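Local coordinates for uncharacterized protein (Wolinella succinogenes, PDB 3JYG) that is of unknown function but belongs to the 6-pyruvoyl tetrahydropterin synthase family and carries a zinc ion held by three histidines, at residues K45-E51 with V163-L169. Residue numbers count along the deposited sequence, not the author numbering.
Sequences KVIVHLE and VSSVEFL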
loop_
_atom_site.group_PDB
_atom_site.type_symbol
_atom_site.label_atom_id
_atom_site.label_comp_id
_atom_site.label_asym_id
_atom_site.label_seq_id
_atom_site.Cartn_x
_atom_site.Cartn_y
_atom_site.Cartn_z
ATOM N N LYS A 45 -0.873 12.765 -3.567
ATOM C CA LYS A 45 0.305 11.932 -3.809
ATOM C C LYS A 45 0.123 11.092 -5.067
ATOM O O LYS A 45 -0.864 10.380 -5.180
ATOM C CB LYS A 45 0.588 11.060 -2.589
ATOM C CG LYS A 45 1.802 10.126 -2.736
ATOM C CD LYS A 45 1.848 9.137 -1.520
ATOM C CE LYS A 45 2.102 9.844 -0.216
ATOM N NZ LYS A 45 3.571 10.230 -0.201
ATOM N N VAL A 46 1.053 11.207 -6.006
ATOM C CA VAL A 46 1.057 10.377 -7.227
ATOM C C VAL A 46 1.964 9.154 -6.982
ATOM O O VAL A 46 3.122 9.324 -6.549
ATOM C CB VAL A 46 1.577 11.130 -8.451
ATOM C CG1 VAL A 46 1.272 10.314 -9.744
ATOM C CG2 VAL A 46 0.894 12.499 -8.588
ATOM N N ILE A 47 1.477 7.942 -7.270
ATOM C CA ILE A 47 2.351 6.773 -7.254
ATOM C C ILE A 47 2.395 6.119 -8.641
ATOM O O ILE A 47 1.363 5.641 -9.131
ATOM C CB ILE A 47 1.898 5.714 -6.224
ATOM C CG1 ILE A 47 1.585 6.388 -4.890
ATOM C CG2 ILE A 47 3.027 4.618 -6.083
ATOM C CD1 ILE A 47 1.253 5.445 -3.732
ATOM N N VAL A 48 3.589 6.083 -9.238
ATOM C CA VAL A 48 3.788 5.537 -10.603
ATOM C C VAL A 48 4.359 4.116 -10.504
ATOM O O VAL A 48 5.364 3.921 -9.828
ATOM C CB VAL A 48 4.792 6.424 -11.396
ATOM C CG1 VAL A 48 5.159 5.796 -12.754
ATOM C CG2 VAL A 48 4.240 7.796 -11.560
ATOM N N HIS A 49 3.715 3.141 -11.139
ATOM C CA HIS A 49 4.207 1.764 -11.125
ATOM C C HIS A 49 4.706 1.395 -12.509
ATOM O O HIS A 49 3.974 1.562 -13.506
ATOM C CB HIS A 49 3.104 0.796 -10.676
ATOM C CG HIS A 49 2.559 1.093 -9.318
ATOM N ND1 HIS A 49 2.953 0.401 -8.200
ATOM C CD2 HIS A 49 1.643 2.002 -8.902
ATOM C CE1 HIS A 49 2.274 0.850 -7.152
ATOM N NE2 HIS A 49 1.487 1.839 -7.553
ATOM N N LEU A 50 5.972 0.973 -12.579
ATOM C CA LEU A 50 6.611 0.694 -13.854
ATOM C C LEU A 50 6.934 -0.783 -13.788
ATOM O O LEU A 50 7.179 -1.285 -12.687
ATOM C CB LEU A 50 7.902 1.507 -14.027
ATOM C CG LEU A 50 7.792 3.043 -14.112
ATOM C CD1 LEU A 50 9.143 3.661 -14.508
ATOM C CD2 LEU A 50 6.665 3.460 -15.116
ATOM N N GLU A 51 6.940 -1.460 -14.941
ATOM C CA GLU A 51 7.028 -2.930 -15.009
ATOM C C GLU A 51 7.887 -3.457 -16.169
ATOM O O GLU A 51 7.846 -2.918 -17.276
ATOM C CB GLU A 51 5.579 -3.490 -15.103
ATOM C CG GLU A 51 5.473 -4.965 -15.288
ATOM C CD GLU A 51 4.044 -5.468 -15.361
ATOM O OE1 GLU A 51 3.364 -5.494 -14.325
ATOM O OE2 GLU A 51 3.610 -5.879 -16.459
ATOM N N VAL A 163 4.266 1.295 -18.199
ATOM C CA VAL A 163 3.581 1.860 -17.011
ATOM C C VAL A 163 2.379 0.976 -16.664
ATOM O O VAL A 163 1.428 0.968 -17.407
ATOM C CB VAL A 163 3.008 3.272 -17.280
ATOM C CG1 VAL A 163 2.508 3.906 -15.964
ATOM C CG2 VAL A 163 4.040 4.163 -17.908
ATOM N N SER A 164 2.394 0.275 -15.533
ATOM C CA SER A 164 1.332 -0.677 -15.254
ATOM C C SER A 164 0.123 -0.027 -14.597
ATOM O O SER A 164 -1.051 -0.417 -14.864
ATOM C CB SER A 164 1.843 -1.852 -14.434
ATOM O OG SER A 164 2.299 -1.361 -13.222
ATOM N N SER A 165 0.382 0.955 -13.745
ATOM C CA SER A 165 -0.694 1.822 -13.249
ATOM C C SER A 165 -0.172 3.097 -12.588
ATOM O O SER A 165 1.037 3.252 -12.341
ATOM C CB SER A 165 -1.579 1.068 -12.252
ATOM O OG SER A 165 -0.815 0.768 -11.056
ATOM N N VAL A 166 -1.101 4.004 -12.296
ATOM C CA VAL A 166 -0.799 5.204 -11.520
ATOM C C VAL A 166 -1.832 5.312 -10.415
ATOM O O VAL A 166 -3.015 5.090 -10.647
ATOM C CB VAL A 166 -0.946 6.422 -12.412
ATOM C CG1 VAL A 166 -0.924 7.724 -11.599
ATOM C CG2 VAL A 166 0.138 6.412 -13.456
ATOM N N GLU A 167 -1.384 5.608 -9.210
ATOM C CA GLU A 167 -2.291 5.870 -8.106
ATOM C C GLU A 167 -2.287 7.369 -7.825
ATOM O O GLU A 167 -1.252 8.047 -7.932
ATOM C CB GLU A 167 -1.859 5.144 -6.818
ATOM C CG GLU A 167 -1.775 3.624 -6.941
ATOM C CD GLU A 167 -1.362 2.977 -5.623
ATOM O OE1 GLU A 167 -0.247 2.399 -5.584
ATOM O OE2 GLU A 167 -2.126 3.107 -4.629
ATOM N N PHE A 168 -3.445 7.877 -7.457
ATOM C CA PHE A 168 -3.515 9.252 -6.957
ATOM C C PHE A 168 -4.289 9.297 -5.634
ATOM O O PHE A 168 -5.486 8.944 -5.584
ATOM C CB PHE A 168 -4.054 10.211 -8.017
ATOM C CG PHE A 168 -4.029 11.651 -7.572
ATOM C CD1 PHE A 168 -2.824 12.377 -7.571
ATOM C CD2 PHE A 168 -5.184 12.254 -7.083
ATOM C CE1 PHE A 168 -2.784 13.725 -7.100
ATOM C CE2 PHE A 168 -5.146 13.601 -6.594
ATOM C CZ PHE A 168 -3.950 14.331 -6.648
ATOM N N LEU A 169 -3.567 9.659 -4.564
ATOM C CA LEU A 169 -4.140 9.780 -3.231
ATOM C C LEU A 169 -4.637 11.225 -3.037
ATOM O O LEU A 169 -3.876 12.203 -3.141
ATOM C CB LEU A 169 -3.124 9.353 -2.137
ATOM C CG LEU A 169 -2.606 7.917 -1.929
ATOM C CD1 LEU A 169 -1.975 7.355 -3.163
ATOM C CD2 LEU A 169 -1.565 7.823 -0.782
#
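Segments 45-51 and 163-169, on strands 40-52 and 162-169, run antiparallel in the main sheet of this 6-pyruvoyl tetrahydropterin synthase-like fold. Paired bonds such as Ile47 N to Glu167 O (2.8 Å) and Glu167 N to Ile47 O (2.7 Å) set the register. A beta bulge shifts it after His49: Ser164, with a helical-type backbone, gives its N to His49 O (2.9 Å), and Leu50 then pairs with Val163. Val46, Val48, Leu50, Val163, Val166 and Phe168 share one face; there Val46 CG1 meets Val166 CG1 at 3.9 Å. On the other, Ile47 CD1 lies 3.8 Å from Leu169 CD1, and the all-trans start of Lys45 brings CD to 3.7 Å from Leu169 CD2 before NZ turns off to Asp12 and Glu10. With His49 and Glu167 both m at chi1 and Glu167 extended at chi2, His49 NE2 donates to Glu167 OE1 at 2.7 Å, near the ring plane. This diagonal bond satisfies NE2 of a buried histidine and ties neighbouring hydrogen-bonded pairs, while Val46, Val48 and Val166 pack against helix 141-155.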